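Local structure of nisin biosynthesis protein NisC (Lactococcus lactis subsp. lactis, 2G0D) at residues A[146-151]-A[216-221]; A[271-276]-A[314-319]. The protein catalyses, as the zinc-containing cyclase of nisin biosynthesis, the closure of the thioether rings of this lantibiotic. All coordinates share one frame; numbering follows the deposited sequence.

Interaction 1: residues A[146-151]-A[216-221]; sequences YLLLIN and AYAHIK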
loop_
_atom_site.group_PDB
_atom_site.type_symbol
_atom_site.label_atom_id
_atom_site.label_comp_id
_atom_site.label_asym_id
_atom_site.label_seq_id
_atom_site.Cartn_x
_atom_site.Cartn_y
_atom_site.Cartn_z
ATOM N N TYR A 146 8.596 3.473 -0.657
ATOM C CA TYR A 146 9.242 4.208 -1.739
ATOM C C TYR A 146 10.749 4.368 -1.508
ATOM O O TYR A 146 11.543 4.061 -2.410
ATOM C CB TYR A 146 8.610 5.597 -1.979
ATOM C CG TYR A 146 9.504 6.471 -2.850
ATOM C CD1 TYR A 146 9.606 6.250 -4.229
ATOM C CD2 TYR A 146 10.269 7.489 -2.292
ATOM C CE1 TYR A 146 10.459 7.026 -5.025
ATOM C CE2 TYR A 146 11.137 8.268 -3.077
ATOM C CZ TYR A 146 11.240 8.021 -4.441
ATOM O OH TYR A 146 12.083 8.802 -5.225
ATOM N N LEU A 147 11.140 4.837 -0.322
ATOM C CA LEU A 147 12.576 5.093 -0.027
ATOM C C LEU A 147 13.459 3.885 -0.272
ATOM O O LEU A 147 14.542 4.041 -0.823
ATOM C CB LEU A 147 12.796 5.660 1.392
ATOM C CG LEU A 147 12.222 7.073 1.628
ATOM C CD1 LEU A 147 12.282 7.430 3.130
ATOM C CD2 LEU A 147 12.933 8.136 0.790
ATOM N N LEU A 148 12.964 2.681 0.082
ATOM C CA LEU A 148 13.732 1.438 -0.042
ATOM C C LEU A 148 14.055 0.989 -1.480
ATOM O O LEU A 148 14.891 0.096 -1.692
ATOM C CB LEU A 148 13.067 0.299 0.748
ATOM C CG LEU A 148 13.151 0.479 2.271
ATOM C CD1 LEU A 148 12.158 -0.449 2.953
ATOM C CD2 LEU A 148 14.584 0.250 2.818
ATOM N N LEU A 149 13.433 1.636 -2.453
ATOM C CA LEU A 149 13.787 1.471 -3.862
ATOM C C LEU A 149 15.000 2.309 -4.282
ATOM O O LEU A 149 15.521 2.107 -5.368
ATOM C CB LEU A 149 12.598 1.880 -4.751
ATOM C CG LEU A 149 11.344 0.988 -4.719
ATOM C CD1 LEU A 149 10.254 1.677 -5.536
ATOM C CD2 LEU A 149 11.657 -0.445 -5.261
ATOM N N ILE A 150 15.401 3.283 -3.464
ATOM C CA ILE A 150 16.575 4.082 -3.790
ATOM C C ILE A 150 17.817 3.419 -3.197
ATOM O O ILE A 150 17.912 3.240 -1.982
ATOM C CB ILE A 150 16.460 5.546 -3.259
ATOM C CG1 ILE A 150 15.130 6.201 -3.662
ATOM C CG2 ILE A 150 17.627 6.388 -3.743
ATOM C CD1 ILE A 150 14.869 7.506 -2.909
ATOM N N ASN A 151 18.776 3.075 -4.053
ATOM C CA ASN A 151 20.007 2.421 -3.586
ATOM C C ASN A 151 21.116 3.385 -3.141
ATOM O O ASN A 151 22.100 2.970 -2.553
ATOM C CB ASN A 151 20.527 1.409 -4.621
ATOM C CG ASN A 151 19.511 0.311 -4.932
ATOM O OD1 ASN A 151 19.181 0.086 -6.095
ATOM N ND2 ASN A 151 19.004 -0.360 -3.904
ATOM N N ALA A 216 9.865 -6.063 7.721
ATOM C CA ALA A 216 10.358 -7.274 7.087
ATOM C C ALA A 216 11.072 -6.916 5.778
ATOM O O ALA A 216 12.180 -7.393 5.515
ATOM C CB ALA A 216 9.200 -8.249 6.819
ATOM N N TYR A 217 10.416 -6.082 4.960
ATOM C CA TYR A 217 10.999 -5.634 3.684
ATOM C C TYR A 217 12.305 -4.884 3.897
ATOM O O TYR A 217 13.257 -5.176 3.214
ATOM C CB TYR A 217 10.012 -4.798 2.864
ATOM C CG TYR A 217 10.501 -4.364 1.483
ATOM C CD1 TYR A 217 10.917 -5.303 0.531
ATOM C CD2 TYR A 217 10.519 -3.010 1.119
ATOM C CE1 TYR A 217 11.343 -4.909 -0.737
ATOM C CE2 TYR A 217 10.933 -2.619 -0.156
ATOM C CZ TYR A 217 11.328 -3.564 -1.067
ATOM O OH TYR A 217 11.753 -3.164 -2.315
ATOM N N ALA A 218 12.346 -3.944 4.846
ATOM C CA ALA A 218 13.600 -3.279 5.278
ATOM C C ALA A 218 14.714 -4.264 5.630
ATOM O O ALA A 218 15.821 -4.113 5.142
ATOM C CB ALA A 218 13.343 -2.314 6.463
ATOM N N HIS A 219 14.423 -5.286 6.447
ATOM C CA HIS A 219 15.406 -6.340 6.732
ATOM C C HIS A 219 15.997 -7.020 5.485
ATOM O O HIS A 219 17.210 -7.116 5.365
ATOM C CB HIS A 219 14.868 -7.402 7.692
ATOM C CG HIS A 219 15.850 -8.506 7.964
ATOM N ND1 HIS A 219 15.659 -9.801 7.524
ATOM C CD2 HIS A 219 17.046 -8.499 8.601
ATOM C CE1 HIS A 219 16.682 -10.549 7.906
ATOM N NE2 HIS A 219 17.537 -9.781 8.559
ATOM N N ILE A 220 15.155 -7.480 4.553
ATOM C CA ILE A 220 15.683 -8.123 3.348
ATOM C C ILE A 220 16.465 -7.130 2.482
ATOM O O ILE A 220 17.371 -7.529 1.746
ATOM C CB ILE A 220 14.603 -8.896 2.492
ATOM C CG1 ILE A 220 13.571 -7.951 1.865
ATOM C CG2 ILE A 220 13.989 -10.066 3.265
ATOM C CD1 ILE A 220 13.927 -7.581 0.435
ATOM N N LYS A 221 16.136 -5.842 2.585
ATOM C CA LYS A 221 16.867 -4.818 1.838
ATOM C C LYS A 221 18.258 -4.506 2.424
ATOM O O LYS A 221 19.086 -3.884 1.753
ATOM C CB LYS A 221 16.027 -3.554 1.676
ATOM C CG LYS A 221 14.826 -3.703 0.707
ATOM C CD LYS A 221 15.293 -4.242 -0.673
ATOM C CE LYS A 221 14.948 -3.311 -1.756
ATOM N NZ LYS A 221 15.565 -3.690 -3.051
HETATM O O HOH W 1 16.255 -1.083 -3.760
#
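The Tyr217 ring is met obliquely at its CD2–CE2 side by Leu148, whose CD1 lies 3.6 Å from Tyr217 CD2 and whose CB rests against CE2; the two side chains slide past each other in opposite directions. Over the centre of one face of the ring, 3.9 Å above its plane, sits CG of Lys221, one helical turn on. Phe402 stacks on the same ring. A chi1 of -176° sets CG of Tyr217 anti to the backbone N; farther out, the OH meets CD2 of Leu149 and hydrogen-bonds to Asp404. Leu148 CD1 also packs on CA and CB of Ala218. This joins the type I beta turn Leu147–Ile150, at the C-terminal side of helix 140-147, to helix 208-221 in the alpha toroid of NisC. Lys221, its chain bent at chi2 and chi3, brings CE within 3.4 Å of Leu148 O, while NZ forms a salt bridge with Asp404. No direct hydrogen bond links the two segments; instead a water donates to Leu148 O at 2.7 Å and accepts from Lys221 NZ and Asn151 ND2.

Interaction 2: residues A[271-276]-A[314-319]; sequences SFIRDA and RKLGID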
loop_
_atom_site.group_PDB
_atom_site.type_symbol
_atom_site.label_atom_id
_atom_site.label_comp_id
_atom_site.label_asym_id
_atom_site.label_seq_id
_atom_site.Cartn_x
_atom_site.Cartn_y
_atom_site.Cartn_z
ATOM N N SER A 271 -18.807 -6.267 14.201
ATOM C CA SER A 271 -20.035 -6.184 13.407
ATOM C C SER A 271 -19.742 -6.460 11.939
ATOM O O SER A 271 -20.554 -7.066 11.241
ATOM C CB SER A 271 -20.662 -4.790 13.520
ATOM O OG SER A 271 -21.472 -4.676 14.669
ATOM N N PHE A 272 -18.572 -5.998 11.486
ATOM C CA PHE A 272 -18.204 -6.054 10.077
ATOM C C PHE A 272 -16.718 -6.255 9.897
ATOM O O PHE A 272 -15.917 -5.380 10.220
ATOM C CB PHE A 272 -18.612 -4.765 9.360
ATOM C CG PHE A 272 -18.393 -4.817 7.863
ATOM C CD1 PHE A 272 -19.320 -5.434 7.038
ATOM C CD2 PHE A 272 -17.241 -4.276 7.293
ATOM C CE1 PHE A 272 -19.117 -5.501 5.666
ATOM C CE2 PHE A 272 -17.032 -4.337 5.921
ATOM C CZ PHE A 272 -17.979 -4.949 5.106
ATOM N N ILE A 273 -16.351 -7.420 9.393
ATOM C CA ILE A 273 -14.997 -7.685 8.923
ATOM C C ILE A 273 -15.149 -7.907 7.418
ATOM O O ILE A 273 -16.192 -8.415 6.969
ATOM C CB ILE A 273 -14.420 -8.957 9.577
ATOM C CG1 ILE A 273 -14.404 -8.835 11.111
ATOM C CG2 ILE A 273 -13.028 -9.287 9.019
ATOM C CD1 ILE A 273 -14.288 -10.189 11.806
ATOM N N ARG A 274 -14.140 -7.524 6.644
ATOM C CA ARG A 274 -14.182 -7.759 5.212
ATOM C C ARG A 274 -12.862 -8.348 4.729
ATOM O O ARG A 274 -11.874 -8.287 5.448
ATOM C CB ARG A 274 -14.531 -6.468 4.473
ATOM C CG ARG A 274 -13.346 -5.547 4.226
ATOM C CD ARG A 274 -13.807 -4.219 3.671
ATOM N NE ARG A 274 -14.570 -4.362 2.430
ATOM C CZ ARG A 274 -15.318 -3.393 1.909
ATOM N NH1 ARG A 274 -15.384 -2.214 2.517
ATOM N NH2 ARG A 274 -15.992 -3.597 0.783
ATOM N N ASP A 275 -12.856 -8.940 3.531
ATOM C CA ASP A 275 -11.607 -9.413 2.925
ATOM C C ASP A 275 -11.143 -8.367 1.941
ATOM O O ASP A 275 -11.755 -8.172 0.886
ATOM C CB ASP A 275 -11.775 -10.772 2.238
ATOM C CG ASP A 275 -12.008 -11.910 3.230
ATOM O OD1 ASP A 275 -11.221 -12.031 4.202
ATOM O OD2 ASP A 275 -12.973 -12.689 3.021
ATOM N N ALA A 276 -10.076 -7.671 2.325
ATOM C CA ALA A 276 -9.544 -6.544 1.557
ATOM C C ALA A 276 -8.040 -6.434 1.711
ATOM O O ALA A 276 -7.438 -7.026 2.609
ATOM C CB ALA A 276 -10.222 -5.205 1.976
ATOM N N ARG A 314 -13.742 -17.051 0.325
ATOM C CA ARG A 314 -14.809 -16.358 1.087
ATOM C C ARG A 314 -15.267 -15.010 0.482
ATOM O O ARG A 314 -16.458 -14.776 0.313
ATOM C CB ARG A 314 -14.339 -16.160 2.543
ATOM C CG ARG A 314 -15.366 -15.581 3.529
ATOM C CD ARG A 314 -14.771 -15.413 4.922
ATOM N NE ARG A 314 -13.454 -14.767 4.847
ATOM C CZ ARG A 314 -12.300 -15.351 5.184
ATOM N NH1 ARG A 314 -12.260 -16.595 5.681
ATOM N NH2 ARG A 314 -11.191 -14.676 5.053
ATOM N N LYS A 315 -14.307 -14.137 0.165
ATOM C CA LYS A 315 -14.561 -12.809 -0.410
ATOM C C LYS A 315 -15.529 -11.982 0.443
ATOM O O LYS A 315 -16.426 -11.335 -0.067
ATOM C CB LYS A 315 -15.053 -12.878 -1.871
ATOM C CG LYS A 315 -14.305 -13.840 -2.771
ATOM C CD LYS A 315 -14.653 -13.605 -4.217
ATOM C CE LYS A 315 -15.062 -14.860 -4.905
ATOM N NZ LYS A 315 -14.028 -15.907 -4.917
ATOM N N LEU A 316 -15.300 -11.980 1.745
ATOM C CA LEU A 316 -16.158 -11.274 2.679
ATOM C C LEU A 316 -16.193 -9.773 2.396
ATOM O O LEU A 316 -15.148 -9.123 2.274
ATOM C CB LEU A 316 -15.660 -11.560 4.091
ATOM C CG LEU A 316 -16.538 -11.258 5.285
ATOM C CD1 LEU A 316 -17.833 -12.101 5.284
ATOM C CD2 LEU A 316 -15.701 -11.459 6.540
ATOM N N GLY A 317 -17.405 -9.243 2.246
ATOM C CA GLY A 317 -17.651 -7.830 1.937
ATOM C C GLY A 317 -17.256 -7.334 0.551
ATOM O O GLY A 317 -17.230 -6.110 0.305
ATOM N N ILE A 318 -16.929 -8.233 -0.378
ATOM C CA ILE A 318 -16.462 -7.726 -1.668
ATOM C C ILE A 318 -17.693 -7.301 -2.474
ATOM O O ILE A 318 -18.566 -8.136 -2.724
ATOM C CB ILE A 318 -15.571 -8.751 -2.464
ATOM C CG1 ILE A 318 -14.175 -8.913 -1.849
ATOM C CG2 ILE A 318 -15.464 -8.363 -3.965
ATOM C CD1 ILE A 318 -13.197 -7.746 -2.076
ATOM N N ASP A 319 -17.754 -6.019 -2.867
ATOM C CA ASP A 319 -18.813 -5.526 -3.758
ATOM C C ASP A 319 -18.341 -4.698 -4.953
ATOM O O ASP A 319 -19.141 -4.048 -5.609
ATOM C CB ASP A 319 -19.871 -4.740 -2.980
ATOM C CG ASP A 319 -19.294 -3.561 -2.224
ATOM O OD1 ASP A 319 -18.126 -3.173 -2.456
ATOM O OD2 ASP A 319 -20.023 -3.028 -1.365
HETATM O O HOH W 2 -13.872 -6.496 0.886
HETATM O O HOH W 3 -16.795 -1.216 -1.410
#
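Asp275 and Arg314 form a two-pronged salt bridge, the guanidinium gripping the carboxylate side-on through NE and NH2. NH2 lies 2.8 Å from Asp275 OD1 in a nearly straight bond (176°), and NE gives its hydrogen to the syn lone pair of OD2; the two planes are turned 39° apart. Arg314 NH1 is taken by Ser310, so each nitrogen of this guanidinium has a partner. Asp275 OD2 accepts a second bond on its anti side, from Leu316 N at 2.7 Å, while Asp275 N returns a short one, 2.6 Å, to Leu316 O. Aspartate and leucine backbone are thus clasped reciprocally, just beyond helix 298-314, where a type II beta turn runs from Lys315 to Ile318. Gly317 takes the third place of that turn, with phi 69°, and its carbonyl O accepts from Arg274 NH2 at 2.8 Å. Phe272 CZ sits over one face of the Arg274 guanidinium, offset toward the rim. At the edge of this guanidinium, Arg274 NE donates to a water 2.7 Å away that also lies within bonding distance of Asp275 O and Leu316 O. Asp319 OD1 also lies near the guanidinium plane, beyond NH2, but at 3.9 Å from that atom it makes only a long salt bridge, supplemented by a second water that donates to OD1 and is weakly held by NH2. The Arg274 side chain, about 6 Å from the zinc ion, touches His325, which binds the metal with Cys278 and Cys324. Three N–H donors around the buried Asp275 carboxylate would be expected to stabilise its charged form, and the bonds to Gly317 O and to water are consistent with this loop pairing fixing where Arg274 lies, beside the zinc ligand His325.

Overall arrangement
Interactions 1 and 2 lie on opposite sides of the centre of the chain, their own centres 31 Å apart and their nearest atoms about 17 Å apart, and they do not touch. They follow in series: 146-151 pairs with 216-221 before 271-276 meets 314-319, with helices 226-242 and 258-263 in the intervening chain. All four segments belong to the lanthionine synthetase C-like part of the chain, yet the two contacts share no helix. Interaction 1 is buried and largely apolar, between helices 140-147 and 208-221; interaction 2 is a polar surface contact. In these two places, then, the helical fold is joined differently: by side-chain packing at one, and by loop-to-loop hydrogen bonds and a salt bridge close to the metal site at the other.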